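Local coordinates for protein polysaccharide Lyase Family 6 (PDB 6QPS) that probably cleaves alginate by beta-elimination, acting on its mannuronic acid blocks, as a calcium-binding family 6 polysaccharide lyase of a human gut bacterium, at residues I166-F171 against L195-F200; N199-R204 against E232-F237. One frame throughout, in Å; residues are numbered along the deposited sequence.

Contact 1 of 2, residues I166-F171 against L195-F200; sequences IDHCYF and LIDHNF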
ATOM      1  N   ILE A 166      -2.439  -7.351   9.399  0.81  8.09           N
ATOM      2  CA  ILE A 166      -1.947  -8.233   8.340  0.81  9.06           C
ATOM      3  C   ILE A 166      -0.419  -8.136   8.365  0.81  7.52           C
ATOM      4  O   ILE A 166       0.129  -7.055   8.114  0.81  8.21           O
ATOM      5  CB  ILE A 166      -2.458  -7.786   6.956  0.81  8.84           C
ATOM      6  CG1 ILE A 166      -3.985  -7.600   6.938  0.81  9.80           C
ATOM      7  CG2 ILE A 166      -1.996  -8.762   5.868  0.81  8.67           C
ATOM      8  CD1 ILE A 166      -4.783  -8.833   7.181  0.81 10.47           C
ATOM      9  N   ASP A 167       0.270  -9.242   8.628  1.00  8.25           N
ATOM     10  CA  ASP A 167       1.722  -9.166   8.770  1.00  7.45           C
ATOM     11  C   ASP A 167       2.438 -10.443   8.332  1.00  9.12           C
ATOM     12  O   ASP A 167       1.930 -11.565   8.453  1.00  9.51           O
ATOM     13  CB  ASP A 167       2.133  -8.802  10.221  1.00  9.07           C
ATOM     14  CG  ASP A 167       1.834  -9.936  11.208  1.00 10.09           C
ATOM     15  OD1 ASP A 167       0.679 -10.029  11.673  1.00 10.42           O
ATOM     16  OD2 ASP A 167       2.733 -10.785  11.486  1.00 10.45           O
ATOM     17  N   HIS A 168       3.666 -10.251   7.858  1.00  8.65           N
ATOM     18  CA  HIS A 168       4.528 -11.372   7.476  1.00  8.30           C
ATOM     19  C   HIS A 168       3.865 -12.287   6.450  1.00  9.56           C
ATOM     20  O   HIS A 168       4.128 -13.490   6.413  1.00 10.85           O
ATOM     21  CB  HIS A 168       5.037 -12.140   8.696  1.00  8.46           C
ATOM     22  CG  HIS A 168       5.863 -11.299   9.624  1.00  9.65           C
ATOM     23  ND1 HIS A 168       5.326 -10.634  10.703  1.00 10.95           N
ATOM     24  CD2 HIS A 168       7.193 -11.013   9.629  1.00  9.45           C
ATOM     25  CE1 HIS A 168       6.285  -9.974  11.331  1.00 10.27           C
ATOM     26  NE2 HIS A 168       7.426 -10.184  10.702  1.00 10.98           N
ATOM     27  N   CYS A 169       3.067 -11.715   5.549  1.00  9.34           N
ATOM     28  CA  CYS A 169       2.401 -12.454   4.478  1.00  8.59           C
ATOM     29  C   CYS A 169       3.076 -12.188   3.135  1.00  9.09           C
ATOM     30  O   CYS A 169       3.869 -11.254   2.984  1.00 10.59           O
ATOM     31  CB  CYS A 169       0.923 -12.059   4.398  1.00 10.18           C
ATOM     32  SG  CYS A 169      -0.116 -12.598   5.797  1.00 10.02           S
ATOM     33  N   TYR A 170       2.769 -13.040   2.155  1.00  8.95           N
ATOM     34  CA  TYR A 170       3.241 -12.902   0.772  1.00  9.34           C
ATOM     35  C   TYR A 170       2.023 -12.927  -0.134  1.00  9.78           C
ATOM     36  O   TYR A 170       1.226 -13.875  -0.068  1.00 11.53           O
ATOM     37  CB  TYR A 170       4.165 -14.070   0.424  1.00  9.98           C
ATOM     38  CG  TYR A 170       4.733 -14.113  -0.984  1.00 11.05           C
ATOM     39  CD1 TYR A 170       4.099 -14.819  -1.983  1.00 13.85           C
ATOM     40  CD2 TYR A 170       5.914 -13.467  -1.300  1.00 12.58           C
ATOM     41  CE1 TYR A 170       4.635 -14.899  -3.277  1.00 14.80           C
ATOM     42  CE2 TYR A 170       6.448 -13.534  -2.582  1.00 14.76           C
ATOM     43  CZ  TYR A 170       5.796 -14.246  -3.564  1.00 12.34           C
ATOM     44  OH  TYR A 170       6.342 -14.297  -4.848  1.00 13.05           O
ATOM     45  N   PHE A 171       1.869 -11.890  -0.956  1.00  8.86           N
ATOM     46  CA  PHE A 171       0.728 -11.777  -1.858  1.00  8.71           C
ATOM     47  C   PHE A 171       1.266 -11.516  -3.254  1.00 10.10           C
ATOM     48  O   PHE A 171       1.917 -10.489  -3.473  1.00 10.78           O
ATOM     49  CB  PHE A 171      -0.173 -10.598  -1.478  1.00 11.99           C
ATOM     50  CG  PHE A 171      -0.642 -10.576  -0.039  1.00 11.85           C
ATOM     51  CD1 PHE A 171      -0.050  -9.739   0.889  1.00 16.39           C
ATOM     52  CD2 PHE A 171      -1.707 -11.349   0.369  1.00 20.20           C
ATOM     53  CE1 PHE A 171      -0.519  -9.684   2.192  1.00 15.18           C
ATOM     54  CE2 PHE A 171      -2.163 -11.302   1.693  1.00 19.01           C
ATOM     55  CZ  PHE A 171      -1.573 -10.449   2.586  1.00 13.65           C
ATOM     56  N   LEU A 195      -2.990  -2.256  11.274  1.00  8.39           N
ATOM     57  CA  LEU A 195      -1.557  -2.327  11.002  1.00  7.21           C
ATOM     58  C   LEU A 195      -1.278  -3.332   9.888  1.00  6.84           C
ATOM     59  O   LEU A 195      -1.698  -4.490   9.969  1.00  7.88           O
ATOM     60  CB  LEU A 195      -0.810  -2.707  12.281  1.00  8.40           C
ATOM     61  CG  LEU A 195       0.707  -2.870  12.161  1.00  7.95           C
ATOM     62  CD1 LEU A 195       1.405  -1.578  11.706  1.00  9.23           C
ATOM     63  CD2 LEU A 195       1.310  -3.389  13.463  1.00  9.96           C
ATOM     64  N   ILE A 196      -0.529  -2.887   8.876  1.00  7.20           N
ATOM     65  CA  ILE A 196      -0.137  -3.707   7.724  1.00  7.89           C
ATOM     66  C   ILE A 196       1.388  -3.637   7.712  1.00  7.52           C
ATOM     67  O   ILE A 196       1.957  -2.602   7.327  1.00  7.45           O
ATOM     68  CB  ILE A 196      -0.750  -3.166   6.424  1.00  7.67           C
ATOM     69  CG1 ILE A 196      -2.296  -3.218   6.485  1.00  8.52           C
ATOM     70  CG2 ILE A 196      -0.177  -3.894   5.220  1.00  8.46           C
ATOM     71  CD1 ILE A 196      -3.010  -2.263   5.527  1.00  9.66           C
ATOM     72  N   ASP A 197       2.065  -4.710   8.150  1.00  7.76           N
ATOM     73  CA  ASP A 197       3.503  -4.648   8.374  1.00  7.91           C
ATOM     74  C   ASP A 197       4.230  -5.927   7.969  1.00  7.75           C
ATOM     75  O   ASP A 197       3.727  -7.046   8.110  1.00  8.44           O
ATOM     76  CB  ASP A 197       3.835  -4.312   9.853  1.00  9.02           C
ATOM     77  CG  ASP A 197       3.458  -5.432  10.819  1.00 11.30           C
ATOM     78  OD1 ASP A 197       2.266  -5.644  11.069  1.00  9.83           O
ATOM     79  OD2 ASP A 197       4.380  -6.141  11.312  1.00 13.48           O
ATOM     80  N   HIS A 198       5.458  -5.749   7.495  1.00  7.89           N
ATOM     81  CA  HIS A 198       6.360  -6.866   7.183  1.00  7.18           C
ATOM     82  C   HIS A 198       5.790  -7.826   6.138  1.00  8.00           C
ATOM     83  O   HIS A 198       6.134  -9.012   6.128  1.00  9.69           O
ATOM     84  CB  HIS A 198       6.800  -7.632   8.438  1.00  9.08           C
ATOM     85  CG  HIS A 198       7.512  -6.780   9.435  1.00  9.60           C
ATOM     86  ND1 HIS A 198       8.863  -6.494   9.374  1.00 13.72           N
ATOM     87  CD2 HIS A 198       7.049  -6.154  10.538  1.00 10.60           C
ATOM     88  CE1 HIS A 198       9.194  -5.735  10.407  1.00 10.34           C
ATOM     89  NE2 HIS A 198       8.107  -5.496  11.119  1.00 14.38           N
ATOM     90  N   ASN A 199       4.951  -7.325   5.231  1.00  8.17           N
ATOM     91  CA  ASN A 199       4.440  -8.150   4.142  1.00  8.22           C
ATOM     92  C   ASN A 199       5.272  -7.949   2.886  1.00  8.24           C
ATOM     93  O   ASN A 199       5.931  -6.916   2.702  1.00  9.11           O
ATOM     94  CB  ASN A 199       2.989  -7.783   3.846  1.00  7.92           C
ATOM     95  CG  ASN A 199       2.119  -7.939   5.040  1.00  7.96           C
ATOM     96  OD1 ASN A 199       1.830  -9.044   5.483  1.00  8.12           O
ATOM     97  ND2 ASN A 199       1.669  -6.824   5.574  1.00  7.81           N
ATOM     98  N   PHE A 200       5.263  -8.972   2.031  1.00  9.18           N
ATOM     99  CA  PHE A 200       5.893  -8.937   0.716  1.00  8.48           C
ATOM    100  C   PHE A 200       4.777  -8.973  -0.333  1.00  8.22           C
ATOM    101  O   PHE A 200       4.131 -10.013  -0.539  1.00  9.33           O
ATOM    102  CB  PHE A 200       6.862 -10.117   0.562  1.00  9.18           C
ATOM    103  CG  PHE A 200       7.840  -9.981  -0.595  1.00  9.26           C
ATOM    104  CD1 PHE A 200       7.434 -10.207  -1.898  1.00 11.13           C
ATOM    105  CD2 PHE A 200       9.157  -9.628  -0.358  1.00  9.79           C
ATOM    106  CE1 PHE A 200       8.341 -10.094  -2.946  1.00 11.29           C
ATOM    107  CE2 PHE A 200      10.057  -9.507  -1.402  1.00 10.76           C
ATOM    108  CZ  PHE A 200       9.636  -9.730  -2.685  1.00 11.41           C
TER

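Contact 2 of 2, residues N199-R204 against E232-F237; sequences NFFGER and EDNVFF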
ATOM      1  N   ASN A 199       4.951  -7.325   5.231  1.00  8.17           N
ATOM      2  CA  ASN A 199       4.440  -8.150   4.142  1.00  8.22           C
ATOM      3  C   ASN A 199       5.272  -7.949   2.886  1.00  8.24           C
ATOM      4  O   ASN A 199       5.931  -6.916   2.702  1.00  9.11           O
ATOM      5  CB  ASN A 199       2.989  -7.783   3.846  1.00  7.92           C
ATOM      6  CG  ASN A 199       2.119  -7.939   5.040  1.00  7.96           C
ATOM      7  OD1 ASN A 199       1.830  -9.044   5.483  1.00  8.12           O
ATOM      8  ND2 ASN A 199       1.669  -6.824   5.574  1.00  7.81           N
ATOM      9  N   PHE A 200       5.263  -8.972   2.031  1.00  9.18           N
ATOM     10  CA  PHE A 200       5.893  -8.937   0.716  1.00  8.48           C
ATOM     11  C   PHE A 200       4.777  -8.973  -0.333  1.00  8.22           C
ATOM     12  O   PHE A 200       4.131 -10.013  -0.539  1.00  9.33           O
ATOM     13  CB  PHE A 200       6.862 -10.117   0.562  1.00  9.18           C
ATOM     14  CG  PHE A 200       7.840  -9.981  -0.595  1.00  9.26           C
ATOM     15  CD1 PHE A 200       7.434 -10.207  -1.898  1.00 11.13           C
ATOM     16  CD2 PHE A 200       9.157  -9.628  -0.358  1.00  9.79           C
ATOM     17  CE1 PHE A 200       8.341 -10.094  -2.946  1.00 11.29           C
ATOM     18  CE2 PHE A 200      10.057  -9.507  -1.402  1.00 10.76           C
ATOM     19  CZ  PHE A 200       9.636  -9.730  -2.685  1.00 11.41           C
ATOM     20  N   PHE A 201       4.549  -7.836  -0.977  1.00  7.67           N
ATOM     21  CA  PHE A 201       3.580  -7.722  -2.065  1.00  8.76           C
ATOM     22  C   PHE A 201       4.380  -7.937  -3.348  1.00  8.72           C
ATOM     23  O   PHE A 201       5.173  -7.078  -3.738  1.00  9.51           O
ATOM     24  CB  PHE A 201       2.900  -6.353  -2.038  1.00  9.30           C
ATOM     25  CG  PHE A 201       2.082  -6.097  -0.794  1.00  7.69           C
ATOM     26  CD1 PHE A 201       2.646  -5.437   0.272  1.00  8.91           C
ATOM     27  CD2 PHE A 201       0.762  -6.512  -0.685  1.00 10.46           C
ATOM     28  CE1 PHE A 201       1.935  -5.200   1.424  1.00  8.26           C
ATOM     29  CE2 PHE A 201       0.022  -6.251   0.475  1.00  9.88           C
ATOM     30  CZ  PHE A 201       0.617  -5.605   1.530  1.00 10.43           C
ATOM     31  N   GLY A 202       4.251  -9.116  -3.956  1.00  9.44           N
ATOM     32  CA  GLY A 202       5.012  -9.479  -5.140  1.00 10.34           C
ATOM     33  C   GLY A 202       4.372  -9.075  -6.455  1.00 10.74           C
ATOM     34  O   GLY A 202       3.496  -8.204  -6.531  1.00 10.01           O
ATOM     35  N   GLU A 203       4.803  -9.763  -7.505  1.00  9.80           N
ATOM     36  CA  GLU A 203       4.592  -9.273  -8.849  1.00 10.35           C
ATOM     37  C   GLU A 203       3.116  -9.102  -9.180  1.00 10.11           C
ATOM     38  O   GLU A 203       2.271  -9.953  -8.868  1.00 10.19           O
ATOM     39  CB  GLU A 203       5.242 -10.241  -9.834  1.00 14.40           C
ATOM     40  CG  GLU A 203       5.151  -9.739 -11.277  1.00 18.54           C
ATOM     41  CD  GLU A 203       6.203 -10.331 -12.198  1.00 31.30           C
ATOM     42  OE1 GLU A 203       6.654 -11.462 -11.938  1.00 29.01           O
ATOM     43  OE2 GLU A 203       6.566  -9.656 -13.185  1.00 32.57           O
ATOM     44  N   ARG A 204       2.832  -8.012  -9.884  1.00 10.44           N
ATOM     45  CA  ARG A 204       1.553  -7.797 -10.536  1.00  9.21           C
ATOM     46  C   ARG A 204       1.849  -7.228 -11.912  1.00 11.22           C
ATOM     47  O   ARG A 204       2.476  -6.164 -12.017  1.00 11.90           O
ATOM     48  CB  ARG A 204       0.661  -6.837  -9.748  1.00 10.41           C
ATOM     49  CG  ARG A 204      -0.784  -6.848 -10.273  1.00 12.04           C
ATOM     50  CD  ARG A 204      -1.788  -6.094  -9.427  1.00 11.24           C
ATOM     51  NE  ARG A 204      -3.121  -6.410  -9.914  1.00 11.57           N
ATOM     52  CZ  ARG A 204      -4.250  -6.164  -9.251  1.00 10.46           C
ATOM     53  NH1 ARG A 204      -4.213  -5.543  -8.079  1.00  9.35           N
ATOM     54  NH2 ARG A 204      -5.402  -6.552  -9.777  1.00 10.72           N
ATOM     55  N   GLU A 232       3.715  -0.216   7.272  1.00  6.73           N
ATOM     56  CA  GLU A 232       5.085  -0.089   7.767  1.00  6.80           C
ATOM     57  C   GLU A 232       5.931  -1.316   7.445  1.00  7.16           C
ATOM     58  O   GLU A 232       5.485  -2.450   7.590  1.00  7.56           O
ATOM     59  CB  GLU A 232       5.017   0.158   9.284  1.00  6.58           C
ATOM     60  CG  GLU A 232       6.312   0.424  10.000  1.00  8.50           C
ATOM     61  CD  GLU A 232       6.084   0.608  11.502  1.00  9.29           C
ATOM     62  OE1 GLU A 232       5.762  -0.393  12.183  1.00  9.18           O
ATOM     63  OE2 GLU A 232       6.170   1.769  11.998  1.00  9.27           O
ATOM     64  N   ASP A 233       7.158  -1.087   6.989  1.00  7.02           N
ATOM     65  CA  ASP A 233       8.137  -2.161   6.835  1.00  8.06           C
ATOM     66  C   ASP A 233       7.678  -3.238   5.842  1.00  7.45           C
ATOM     67  O   ASP A 233       7.969  -4.418   6.029  1.00  8.96           O
ATOM     68  CB  ASP A 233       8.509  -2.809   8.178  1.00  8.44           C
ATOM     69  CG  ASP A 233       9.221  -1.875   9.121  1.00  8.81           C
ATOM     70  OD1 ASP A 233      10.059  -1.073   8.675  1.00 10.25           O
ATOM     71  OD2 ASP A 233       8.937  -1.930  10.341  1.00  9.48           O
ATOM     72  N   ASN A 234       6.993  -2.841   4.768  1.00  8.37           N
ATOM     73  CA  ASN A 234       6.587  -3.782   3.732  1.00  8.91           C
ATOM     74  C   ASN A 234       7.448  -3.618   2.482  1.00  7.34           C
ATOM     75  O   ASN A 234       7.999  -2.543   2.220  1.00  8.40           O
ATOM     76  CB  ASN A 234       5.131  -3.559   3.300  1.00  7.45           C
ATOM     77  CG  ASN A 234       4.137  -3.646   4.452  1.00  7.02           C
ATOM     78  OD1 ASN A 234       3.742  -4.735   4.888  1.00  7.45           O
ATOM     79  ND2 ASN A 234       3.680  -2.484   4.928  1.00  7.62           N
ATOM     80  N   VAL A 235       7.548  -4.706   1.703  1.00  7.83           N
ATOM     81  CA  VAL A 235       8.201  -4.703   0.390  1.00  7.82           C
ATOM     82  C   VAL A 235       7.143  -4.797  -0.704  1.00  8.34           C
ATOM     83  O   VAL A 235       6.215  -5.610  -0.611  1.00  8.65           O
ATOM     84  CB  VAL A 235       9.192  -5.869   0.242  1.00  8.22           C
ATOM     85  CG1 VAL A 235       9.796  -5.902  -1.151  1.00 11.14           C
ATOM     86  CG2 VAL A 235      10.295  -5.762   1.248  1.00 10.08           C
ATOM     87  N   PHE A 236       7.288  -3.948  -1.725  1.00  8.07           N
ATOM     88  CA  PHE A 236       6.495  -3.981  -2.959  1.00  8.00           C
ATOM     89  C   PHE A 236       7.470  -4.305  -4.089  1.00  8.94           C
ATOM     90  O   PHE A 236       8.353  -3.500  -4.405  1.00 10.34           O
ATOM     91  CB  PHE A 236       5.774  -2.648  -3.174  1.00  9.10           C
ATOM     92  CG  PHE A 236       4.817  -2.324  -2.055  1.00  8.48           C
ATOM     93  CD1 PHE A 236       5.279  -1.748  -0.884  1.00  9.11           C
ATOM     94  CD2 PHE A 236       3.485  -2.641  -2.155  1.00  9.58           C
ATOM     95  CE1 PHE A 236       4.412  -1.488   0.164  1.00  8.52           C
ATOM     96  CE2 PHE A 236       2.614  -2.379  -1.100  1.00  8.70           C
ATOM     97  CZ  PHE A 236       3.086  -1.820   0.057  1.00  8.49           C
ATOM     98  N   PHE A 237       7.331  -5.482  -4.692  1.00  9.18           N
ATOM     99  CA  PHE A 237       8.289  -6.035  -5.668  1.00  9.05           C
ATOM    100  C   PHE A 237       7.577  -6.261  -6.996  1.00  9.47           C
ATOM    101  O   PHE A 237       6.698  -7.128  -7.100  1.00  9.29           O
ATOM    102  CB  PHE A 237       8.829  -7.350  -5.094  1.00  9.53           C
ATOM    103  CG  PHE A 237       9.709  -8.172  -6.019  1.00  9.16           C
ATOM    104  CD1 PHE A 237       9.189  -9.234  -6.742  1.00 11.60           C
ATOM    105  CD2 PHE A 237      11.073  -7.933  -6.082  1.00 10.24           C
ATOM    106  CE1 PHE A 237      10.011 -10.032  -7.551  1.00 11.55           C
ATOM    107  CE2 PHE A 237      11.900  -8.721  -6.899  1.00 12.25           C
ATOM    108  CZ  PHE A 237      11.376  -9.752  -7.629  1.00 11.46           C
TER

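Contact 1 of 2, residues I166-F171 against L195-F200
L195 opens the pairing by giving its carbonyl O to I166 N, and at I196 the two strands run parallel, in step with I166. D197 N donates to I166 O at 3.0 Å, and D197 O takes H168 N. The carboxylate of D197 lies beside D167 CB, its charge met by R165, while D167 pairs with R131. At H198, as at H168, the backbone turns through a left-handed conformation; the two imidazoles run alongside each other, planes 2° apart but offset, and H198 CB sits over the H168 face, 3.6 Å from the ring centroid. H168 ND1 is held in plane by D167 OD2 at 2.7 Å. N199 bridges the turn between adjacent coils of a parallel beta-helix: with CG anti to the carbonyl carbon (chi1 -58°), its amide reaches back into the preceding coil. There ND2 meets I166 O at 3.0 Å from above the carbonyl plane, in a nearly straight bond (170°), and OD1 takes C169 N at 2.9 Å. F200 restores the strand pairing, its CD1 lying 3.5 Å from Y170 CE2. Strand 131-138 flanks segment 166-171 on one side, strand 230-237 borders 195-200 on the other, and helix 454-465 packs against Y170 and F200.

Contact 2 of 2, residues N199-R204 against E232-F237
N199 runs alongside N234, the amide planes only 5° apart. N234 OD1 accepts both N199 N, at 2.9 Å, and N199 ND2, at 3.0 Å, the two donors arriving from opposite faces of its plane; the ND2 bond is the more bent, at 139°. With N234 ND2 bound to I196 O, both ends of the N234 amide are engaged, so a leucine in its place would probably leave N199 N and I196 O without these mates inside a buried turn. Asparagines stacked at the same turn of successive coils form an asparagine ladder, as seen in several right-handed parallel beta-helices, the fold of the Chondroitinase B family; here N258 OD1 carries it on by taking N234 N. F200 slants across V235, its CE2 3.6 Å from V235 CG1, and its CZ reaches F237 CB at 3.5 Å, the F200 and F237 rings set obliquely. F201 turns to the other face of the sheet. Its first torsion (chi1 -63°) nearly matches that of F236, which lays the rings almost parallel but slid apart, F201 CD1 lying over the F236 face, 3.4 Å from F236 CE2. The row of phenylalanines runs on through successive coils, with F171 beside F201 and F260 stacked on F236. Beyond it, F201 O receives F237 N at 2.8 Å, while G202 CA and E203 N come to the edge of the F237 ring.

From the N terminus, 166-171 is the first of the three successive turns joined here. The chain leaves it, travels through strand 181-183 and returns at 195-200, where contact 1 closes the coil. N199 and F200 belong to both contacts, so the chain sets out again at once from 199-204, runs through strand 215-218 and comes back at 232-237 to close contact 2. The loops therefore follow one another along the beta-helix, overlapping at those shared residues, with neither enclosing the other. A direct bond, probably a hydrogen bond, also joins them, F171 O with G202 N. Together they tie three successive coils beside helix 454-465, with the bound calcium ion about 14 Å from the F236 side chain.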